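Local coordinates for fatty acid-binding protein 2 (Manduca sexta, PDB 1MDC) that binds fatty acids one to one inside a beta-barrel and probably carries them in the cytoplasm, at residues 42-51 and 60-68; 97-105 and 115-123. All coordinates share one frame; numbering follows the deposited sequence.

Both contacts are antiparallel hairpins in the same ten-stranded sheet, which curls into the beta-barrel of the fatty acid-binding proteins. Their centres lie 22 Å apart and their nearest atoms about 10 Å, so they do not touch. Contact 2 (97-105 with 115-123) lines the cavity along the palmitate; contact 1 (42-51 with 60-68) sits at the surface in the hairpin 48-54/60-64, the latter an outermost strand. They come nearest a common site at the carboxylate end, where contact 1 contributes only the neighbourhood of Asn51. Gln40, a binding residue, has its side chain about 4 Å from that of Asn51 in contact 1 and about 5 Å from that of Val115 in contact 2.

Contact 1. Residues 42-51 and 60-68; sequences MEANGDSYSN and KTVSFKSGV. Unlike the reference sequence in segment 42-51: Asn51 (reference Ile). Unlike the reference sequence in segment 60-68: Lys60 (reference Arg).
Tyr49 N donates to Phe64 O over 2.8 Å, nearly straight with 171° at the hydrogen, and Phe64 N answers with a bond of 2.9 Å to Tyr49 O. A C-H...O contact from Ser63 CA, 3.1 Å from Tyr49 O, supplements that second bond. Asn51 and Val62 repeat this reciprocal pairing two residues on, in the antiparallel hairpin of strands 48-54 and 60-64. Strand 60-64 is an outermost strand of the sheet, and the gap in barrel hydrogen bonding known from this family lies between it and strand 70-74.

On the face carrying Tyr49, Asn51, Val62 and Phe64, the Phe64 ring is the main side-chain contact. Its CG lies between the backbone N and the carbonyl carbon (chi1 50°), which folds the ring back over strand 48-51. Tyr49 CB sits over one ring face as a CH-pi contact, 4.0 Å from the centroid, while Asn51 CB meets the edge in the ring plane at CE2. The Tyr49 ring itself is near parallel to that of Phe64, yet slid so far aside that they barely overlap. Met42 CE reaches Phe64 CZ, and Tyr84 of strand 78-87 stacks on the Phe64 ring. With an alanine at Phe64, Tyr49 CB and Met42 CE would probably face a gap, and Tyr84 is likely to lose its stacking partner.

The Ser50 and Ser63 face is polar. A water bonds Ser50 OG at 2.9 Å and Ser48 OG at 2.6 Å, and reaches Ser63 OG only weakly. Where Lys65 to Val68 make a type II turn, a second water accepts from Ser66 N at 2.9 Å and donates weakly to Asp47 O.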
loop_
_atom_site.group_PDB
_atom_site.type_symbol
_atom_site.label_atom_id
_atom_site.label_comp_id
_atom_site.label_asym_id
_atom_site.label_seq_id
_atom_site.Cartn_x
_atom_site.Cartn_y
_atom_site.Cartn_z
ATOM N N MET A 42 -11.152 3.029 0.809
ATOM C CA MET A 42 -11.076 3.118 2.271
ATOM C C MET A 42 -12.394 3.630 2.840
ATOM O O MET A 42 -12.977 4.507 2.218
ATOM C CB MET A 42 -9.960 4.144 2.691
ATOM C CG MET A 42 -9.612 3.861 4.104
ATOM S SD MET A 42 -8.104 4.734 4.517
ATOM C CE MET A 42 -8.311 5.166 6.245
ATOM N N GLU A 43 -12.839 3.078 3.987
ATOM C CA GLU A 43 -14.081 3.442 4.679
ATOM C C GLU A 43 -13.805 3.629 6.159
ATOM O O GLU A 43 -12.910 2.994 6.694
ATOM C CB GLU A 43 -15.236 2.487 4.485
ATOM C CG GLU A 43 -15.410 2.404 2.998
ATOM C CD GLU A 43 -16.755 2.191 2.466
ATOM O OE1 GLU A 43 -17.134 0.954 2.543
ATOM O OE2 GLU A 43 -17.376 3.077 1.962
ATOM N N ALA A 44 -14.568 4.520 6.801
ATOM C CA ALA A 44 -14.447 4.808 8.234
ATOM C C ALA A 44 -15.616 4.111 8.906
ATOM O O ALA A 44 -16.733 4.097 8.387
ATOM C CB ALA A 44 -14.337 6.305 8.551
ATOM N N ASN A 45 -15.353 3.500 10.043
ATOM C CA ASN A 45 -16.353 2.773 10.779
ATOM C C ASN A 45 -16.351 3.161 12.237
ATOM O O ASN A 45 -16.518 2.345 13.138
ATOM C CB ASN A 45 -15.894 1.348 10.683
ATOM C CG ASN A 45 -16.715 0.572 9.721
ATOM O OD1 ASN A 45 -17.309 -0.431 10.138
ATOM N ND2 ASN A 45 -16.746 1.012 8.454
ATOM N N GLY A 46 -16.147 4.437 12.468
ATOM C CA GLY A 46 -16.132 4.920 13.820
ATOM C C GLY A 46 -14.791 4.677 14.461
ATOM O O GLY A 46 -13.853 5.453 14.309
ATOM N N ASP A 47 -14.738 3.568 15.167
ATOM C CA ASP A 47 -13.568 3.117 15.872
ATOM C C ASP A 47 -12.463 2.554 14.945
ATOM O O ASP A 47 -11.279 2.628 15.262
ATOM C CB ASP A 47 -14.126 2.074 16.900
ATOM C CG ASP A 47 -14.904 2.653 18.126
ATOM O OD1 ASP A 47 -15.498 3.842 17.952
ATOM O OD2 ASP A 47 -14.979 2.048 19.199
ATOM N N SER A 48 -12.829 1.988 13.789
ATOM C CA SER A 48 -11.841 1.425 12.878
ATOM C C SER A 48 -12.040 1.855 11.426
ATOM O O SER A 48 -13.012 2.492 11.052
ATOM C CB SER A 48 -12.002 -0.117 13.028
ATOM O OG SER A 48 -13.096 -0.565 12.245
ATOM N N TYR A 49 -11.101 1.510 10.584
ATOM C CA TYR A 49 -11.197 1.844 9.184
ATOM C C TYR A 49 -11.134 0.500 8.460
ATOM O O TYR A 49 -10.672 -0.484 9.052
ATOM C CB TYR A 49 -9.961 2.659 8.750
ATOM C CG TYR A 49 -9.873 4.044 9.388
ATOM C CD1 TYR A 49 -10.502 5.113 8.794
ATOM C CD2 TYR A 49 -9.178 4.199 10.607
ATOM C CE1 TYR A 49 -10.399 6.394 9.391
ATOM C CE2 TYR A 49 -9.087 5.448 11.204
ATOM C CZ TYR A 49 -9.713 6.542 10.577
ATOM O OH TYR A 49 -9.603 7.786 11.172
ATOM N N SER A 50 -11.591 0.485 7.208
ATOM C CA SER A 50 -11.595 -0.712 6.371
ATOM C C SER A 50 -10.976 -0.351 5.035
ATOM O O SER A 50 -11.265 0.713 4.502
ATOM C CB SER A 50 -13.012 -1.162 5.929
ATOM O OG SER A 50 -13.699 -1.708 7.013
ATOM N N ASN A 51 -10.146 -1.234 4.490
ATOM C CA ASN A 51 -9.515 -1.009 3.204
ATOM C C ASN A 51 -9.851 -2.187 2.320
ATOM O O ASN A 51 -9.591 -3.331 2.684
ATOM C CB ASN A 51 -7.984 -0.941 3.474
ATOM C CG ASN A 51 -7.069 -0.636 2.346
ATOM O OD1 ASN A 51 -5.867 -0.989 2.375
ATOM N ND2 ASN A 51 -7.614 0.046 1.370
ATOM N N LYS A 60 -9.795 -8.340 -1.263
ATOM C CA LYS A 60 -9.888 -8.441 0.196
ATOM C C LYS A 60 -10.264 -7.136 0.882
ATOM O O LYS A 60 -9.970 -6.053 0.367
ATOM C CB LYS A 60 -8.656 -9.002 0.901
ATOM C CG LYS A 60 -7.372 -8.243 0.708
ATOM C CD LYS A 60 -6.251 -9.257 0.530
ATOM C CE LYS A 60 -4.885 -8.825 1.023
ATOM N NZ LYS A 60 -3.836 -9.854 0.782
ATOM N N THR A 61 -10.911 -7.285 2.044
ATOM C CA THR A 61 -11.323 -6.168 2.866
ATOM C C THR A 61 -10.781 -6.374 4.267
ATOM O O THR A 61 -11.214 -7.298 4.943
ATOM C CB THR A 61 -12.799 -5.932 2.881
ATOM O OG1 THR A 61 -13.236 -5.661 1.559
ATOM C CG2 THR A 61 -13.073 -4.708 3.749
ATOM N N VAL A 62 -9.823 -5.539 4.702
ATOM C CA VAL A 62 -9.217 -5.653 6.031
ATOM C C VAL A 62 -9.522 -4.422 6.899
ATOM O O VAL A 62 -9.567 -3.298 6.402
ATOM C CB VAL A 62 -7.730 -5.771 5.812
ATOM C CG1 VAL A 62 -7.071 -5.970 7.147
ATOM C CG2 VAL A 62 -7.535 -6.994 4.913
ATOM N N SER A 63 -9.740 -4.623 8.200
ATOM C CA SER A 63 -10.050 -3.518 9.118
ATOM C C SER A 63 -8.885 -3.288 10.045
ATOM O O SER A 63 -8.123 -4.225 10.367
ATOM C CB SER A 63 -11.258 -3.786 10.084
ATOM O OG SER A 63 -12.360 -4.084 9.290
ATOM N N PHE A 64 -8.762 -2.039 10.488
ATOM C CA PHE A 64 -7.678 -1.719 11.391
ATOM C C PHE A 64 -8.001 -0.455 12.137
ATOM O O PHE A 64 -8.933 0.245 11.751
ATOM C CB PHE A 64 -6.294 -1.426 10.627
ATOM C CG PHE A 64 -6.427 -0.437 9.510
ATOM C CD1 PHE A 64 -6.262 0.914 9.743
ATOM C CD2 PHE A 64 -6.704 -0.880 8.209
ATOM C CE1 PHE A 64 -6.399 1.852 8.694
ATOM C CE2 PHE A 64 -6.859 0.025 7.172
ATOM C CZ PHE A 64 -6.707 1.404 7.431
ATOM N N LYS A 65 -7.205 -0.221 13.186
ATOM C CA LYS A 65 -7.260 0.950 14.063
ATOM C C LYS A 65 -5.961 1.709 13.873
ATOM O O LYS A 65 -4.911 1.096 13.783
ATOM C CB LYS A 65 -7.404 0.784 15.581
ATOM C CG LYS A 65 -8.561 -0.141 15.866
ATOM C CD LYS A 65 -8.992 -0.264 17.322
ATOM C CE LYS A 65 -10.119 -1.288 17.464
ATOM N NZ LYS A 65 -11.451 -0.717 17.617
ATOM N N SER A 66 -6.039 3.032 13.820
ATOM C CA SER A 66 -4.854 3.857 13.660
ATOM C C SER A 66 -3.893 3.689 14.836
ATOM O O SER A 66 -4.296 3.762 15.981
ATOM C CB SER A 66 -5.260 5.313 13.452
ATOM O OG SER A 66 -4.136 6.140 13.256
ATOM N N GLY A 67 -2.609 3.445 14.591
ATOM C CA GLY A 67 -1.667 3.297 15.689
ATOM C C GLY A 67 -1.494 1.900 16.264
ATOM O O GLY A 67 -0.707 1.699 17.185
ATOM N N VAL A 68 -2.213 0.926 15.736
ATOM C CA VAL A 68 -2.101 -0.423 16.269
ATOM C C VAL A 68 -1.475 -1.380 15.275
ATOM O O VAL A 68 -1.936 -1.553 14.165
ATOM C CB VAL A 68 -3.491 -0.919 16.675
ATOM C CG1 VAL A 68 -3.459 -2.370 17.168
ATOM C CG2 VAL A 68 -4.050 0.012 17.770
HETATM O O HOH W 1 -8.471 4.324 14.709
HETATM O O HOH W 2 -13.968 -1.108 9.803
#

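Contact 2. Residues 97-105 and 115-123; sequences GDAGVATFK and VTITSSNWD. With PLM (palmitic acid), chain C.
Phe104 and Ile117 meet inside the barrel as a non-hydrogen-bonded pair of the antiparallel hairpin of strands 100-109 and 112-119. Ile117 CG1 comes to the edge of the Phe104 ring, in its plane, 3.7 Å from CD1, and CG2 touches the same carbon. With CG of Phe104 anti to the carbonyl carbon (chi1 -52°), the ring swings toward the lipid, whose C2 lies over one face, off toward the rim. Further along the lipid, Ala102 CB packs 3.8 Å from PLM CF. Val115 CG2 lies beside the carboxylate, 3.7 Å from PLM O1; that group is hydrogen-bonded by Tyr130, Arg128 and Gln40.

Behind this lining, the backbones of Thr103 with Thr118 and of Lys105 with Thr116 exchange paired hydrogen bonds, which fix the register; the side chains of these four point away from the lipid. Phe19 of helix 16-21 touches Ala102 and Ile117.

At the far end the backbone bond from Ser120 N to Val101 O is joined by side-chain bonds: Ser120 OG accepts from Val101 N at 3.0 Å, almost straight at 170°. Gly100 lies alongside, where a CB would clash with that hydroxyl. Ser119 OG accepts from Asn121 N, an ST turn, and also bonds Ser22 OG. Asn121 ND2 donates both to Ser22 O and, at 2.9 Å, to Ala99 O, which it meets from above the carbonyl plane.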
loop_
_atom_site.group_PDB
_atom_site.type_symbol
_atom_site.label_atom_id
_atom_site.label_comp_id
_atom_site.label_asym_id
_atom_site.label_seq_id
_atom_site.Cartn_x
_atom_site.Cartn_y
_atom_site.Cartn_z
ATOM N N GLY A 97 8.986 -6.527 7.672
ATOM C CA GLY A 97 8.983 -7.904 7.212
ATOM C C GLY A 97 10.347 -8.509 7.423
ATOM O O GLY A 97 11.216 -7.857 7.972
ATOM N N ASP A 98 10.570 -9.739 6.999
ATOM C CA ASP A 98 11.893 -10.322 7.200
ATOM C C ASP A 98 12.976 -9.529 6.476
ATOM O O ASP A 98 14.125 -9.409 6.940
ATOM C CB ASP A 98 11.999 -11.673 6.450
ATOM C CG ASP A 98 11.242 -12.810 6.986
ATOM O OD1 ASP A 98 11.401 -12.956 8.287
ATOM O OD2 ASP A 98 10.589 -13.522 6.252
ATOM N N ALA A 99 12.598 -9.007 5.307
ATOM C CA ALA A 99 13.554 -8.244 4.510
ATOM C C ALA A 99 13.934 -6.872 5.083
ATOM O O ALA A 99 14.996 -6.317 4.774
ATOM C CB ALA A 99 13.052 -8.077 3.064
ATOM N N GLY A 100 13.076 -6.282 5.913
ATOM C CA GLY A 100 13.397 -4.973 6.451
ATOM C C GLY A 100 12.126 -4.167 6.707
ATOM O O GLY A 100 11.090 -4.761 6.965
ATOM N N VAL A 101 12.207 -2.832 6.638
ATOM C CA VAL A 101 11.050 -1.971 6.892
ATOM C C VAL A 101 10.731 -1.094 5.717
ATOM O O VAL A 101 11.635 -0.599 5.074
ATOM C CB VAL A 101 11.479 -1.036 8.043
ATOM C CG1 VAL A 101 10.375 -0.053 8.383
ATOM C CG2 VAL A 101 11.668 -1.857 9.297
ATOM N N ALA A 102 9.466 -0.894 5.411
ATOM C CA ALA A 102 9.155 -0.038 4.291
ATOM C C ALA A 102 8.051 0.903 4.761
ATOM O O ALA A 102 7.284 0.563 5.689
ATOM C CB ALA A 102 8.646 -0.802 3.093
ATOM N N THR A 103 7.971 2.078 4.118
ATOM C CA THR A 103 6.966 3.083 4.452
ATOM C C THR A 103 6.194 3.431 3.204
ATOM O O THR A 103 6.767 3.709 2.168
ATOM C CB THR A 103 7.672 4.366 5.009
ATOM O OG1 THR A 103 8.233 4.003 6.245
ATOM C CG2 THR A 103 6.672 5.463 5.283
ATOM N N PHE A 104 4.885 3.397 3.276
ATOM C CA PHE A 104 4.068 3.741 2.127
ATOM C C PHE A 104 3.254 4.954 2.596
ATOM O O PHE A 104 2.364 4.794 3.430
ATOM C CB PHE A 104 3.077 2.643 1.724
ATOM C CG PHE A 104 3.749 1.292 1.552
ATOM C CD1 PHE A 104 4.483 0.997 0.456
ATOM C CD2 PHE A 104 3.565 0.310 2.553
ATOM C CE1 PHE A 104 5.086 -0.280 0.330
ATOM C CE2 PHE A 104 4.137 -0.947 2.439
ATOM C CZ PHE A 104 4.913 -1.223 1.324
ATOM N N LYS A 105 3.591 6.158 2.105
ATOM C CA LYS A 105 2.917 7.412 2.477
ATOM C C LYS A 105 1.803 7.668 1.454
ATOM O O LYS A 105 2.083 7.904 0.270
ATOM C CB LYS A 105 3.945 8.551 2.646
ATOM C CG LYS A 105 3.378 9.862 3.272
ATOM C CD LYS A 105 4.446 10.980 3.248
ATOM C CE LYS A 105 4.057 12.478 3.169
ATOM N NZ LYS A 105 4.738 13.317 4.173
ATOM N N VAL A 115 1.160 7.738 -3.722
ATOM C CA VAL A 115 1.769 6.913 -2.707
ATOM C C VAL A 115 3.276 7.005 -2.915
ATOM O O VAL A 115 3.745 6.753 -4.014
ATOM C CB VAL A 115 1.363 5.422 -2.867
ATOM C CG1 VAL A 115 2.039 4.586 -1.754
ATOM C CG2 VAL A 115 -0.165 5.210 -2.673
ATOM N N THR A 116 4.002 7.386 -1.879
ATOM C CA THR A 116 5.437 7.521 -1.949
ATOM C C THR A 116 5.955 6.374 -1.113
ATOM O O THR A 116 5.561 6.238 0.029
ATOM C CB THR A 116 5.844 8.830 -1.317
ATOM O OG1 THR A 116 5.163 9.811 -2.103
ATOM C CG2 THR A 116 7.367 9.010 -1.534
ATOM N N ILE A 117 6.835 5.564 -1.683
ATOM C CA ILE A 117 7.368 4.432 -0.973
ATOM C C ILE A 117 8.855 4.475 -0.791
ATOM O O ILE A 117 9.571 4.729 -1.754
ATOM C CB ILE A 117 7.076 3.295 -1.981
ATOM C CG1 ILE A 117 5.562 3.184 -2.265
ATOM C CG2 ILE A 117 7.554 2.036 -1.303
ATOM C CD1 ILE A 117 5.171 2.135 -3.317
ATOM N N THR A 118 9.297 4.231 0.440
ATOM C CA THR A 118 10.708 4.215 0.795
ATOM C C THR A 118 10.997 2.858 1.454
ATOM O O THR A 118 10.086 2.226 2.002
ATOM C CB THR A 118 11.161 5.404 1.588
ATOM O OG1 THR A 118 10.288 5.578 2.671
ATOM C CG2 THR A 118 11.215 6.662 0.715
ATOM N N SER A 119 12.249 2.376 1.395
ATOM C CA SER A 119 12.618 1.069 1.965
ATOM C C SER A 119 13.901 1.144 2.767
ATOM O O SER A 119 14.739 2.001 2.519
ATOM C CB SER A 119 12.950 0.296 0.689
ATOM O OG SER A 119 13.794 -0.775 0.880
ATOM N N SER A 120 14.092 0.270 3.730
ATOM C CA SER A 120 15.328 0.371 4.483
ATOM C C SER A 120 16.494 -0.259 3.709
ATOM O O SER A 120 17.640 -0.184 4.139
ATOM C CB SER A 120 15.200 -0.319 5.848
ATOM O OG SER A 120 14.821 -1.667 5.621
ATOM N N ASN A 121 16.231 -0.885 2.566
ATOM C CA ASN A 121 17.342 -1.494 1.839
ATOM C C ASN A 121 17.804 -0.795 0.579
ATOM O O ASN A 121 18.674 -1.322 -0.107
ATOM C CB ASN A 121 16.875 -2.882 1.387
ATOM C CG ASN A 121 16.689 -3.821 2.577
ATOM O OD1 ASN A 121 17.245 -3.619 3.659
ATOM N ND2 ASN A 121 15.908 -4.867 2.386
ATOM N N TRP A 122 17.234 0.365 0.268
ATOM C CA TRP A 122 17.584 1.082 -0.924
ATOM C C TRP A 122 17.373 2.531 -0.716
ATOM O O TRP A 122 16.586 2.903 0.098
ATOM C CB TRP A 122 16.400 0.721 -1.822
ATOM C CG TRP A 122 16.556 1.191 -3.196
ATOM C CD1 TRP A 122 17.715 1.327 -3.894
ATOM C CD2 TRP A 122 15.506 1.588 -4.041
ATOM N NE1 TRP A 122 17.435 1.779 -5.153
ATOM C CE2 TRP A 122 16.077 1.940 -5.263
ATOM C CE3 TRP A 122 14.159 1.674 -3.862
ATOM C CZ2 TRP A 122 15.326 2.383 -6.310
ATOM C CZ3 TRP A 122 13.420 2.109 -4.920
ATOM C CH2 TRP A 122 14.007 2.451 -6.119
ATOM N N ASP A 123 18.044 3.361 -1.460
ATOM C CA ASP A 123 17.885 4.790 -1.290
ATOM C C ASP A 123 16.960 5.465 -2.257
ATOM O O ASP A 123 16.771 6.666 -2.170
ATOM C CB ASP A 123 19.195 5.407 -1.762
ATOM C CG ASP A 123 20.185 5.378 -0.679
ATOM O OD1 ASP A 123 19.824 5.509 0.469
ATOM O OD2 ASP A 123 21.429 5.180 -1.080
HETATM C C1 PLM C . -0.031 0.995 -2.439
HETATM O O1 PLM C . -0.925 1.693 -1.931
HETATM O O2 PLM C . 0.189 0.962 -3.661
HETATM C C2 PLM C . 0.827 0.049 -1.568
HETATM C C3 PLM C . 1.948 -0.731 -2.293
HETATM C C4 PLM C . 1.509 -2.188 -2.615
HETATM C C5 PLM C . 2.109 -3.223 -1.641
HETATM C C6 PLM C . 3.195 -4.081 -2.312
HETATM C C7 PLM C . 4.043 -4.709 -1.213
HETATM C C8 PLM C . 4.956 -5.844 -1.652
HETATM C C9 PLM C . 6.312 -5.511 -1.027
HETATM C CA PLM C . 6.776 -6.466 0.082
HETATM C CB PLM C . 7.079 -5.672 1.362
HETATM C CC PLM C . 8.026 -6.421 2.336
HETATM C CD PLM C . 8.249 -5.621 3.661
HETATM C CE PLM C . 9.702 -5.206 3.870
HETATM C CF PLM C . 10.111 -4.273 2.730
HETATM C CG PLM C . 11.564 -3.743 2.833
HETATM O O HOH W 3 2.845 10.491 -1.093
#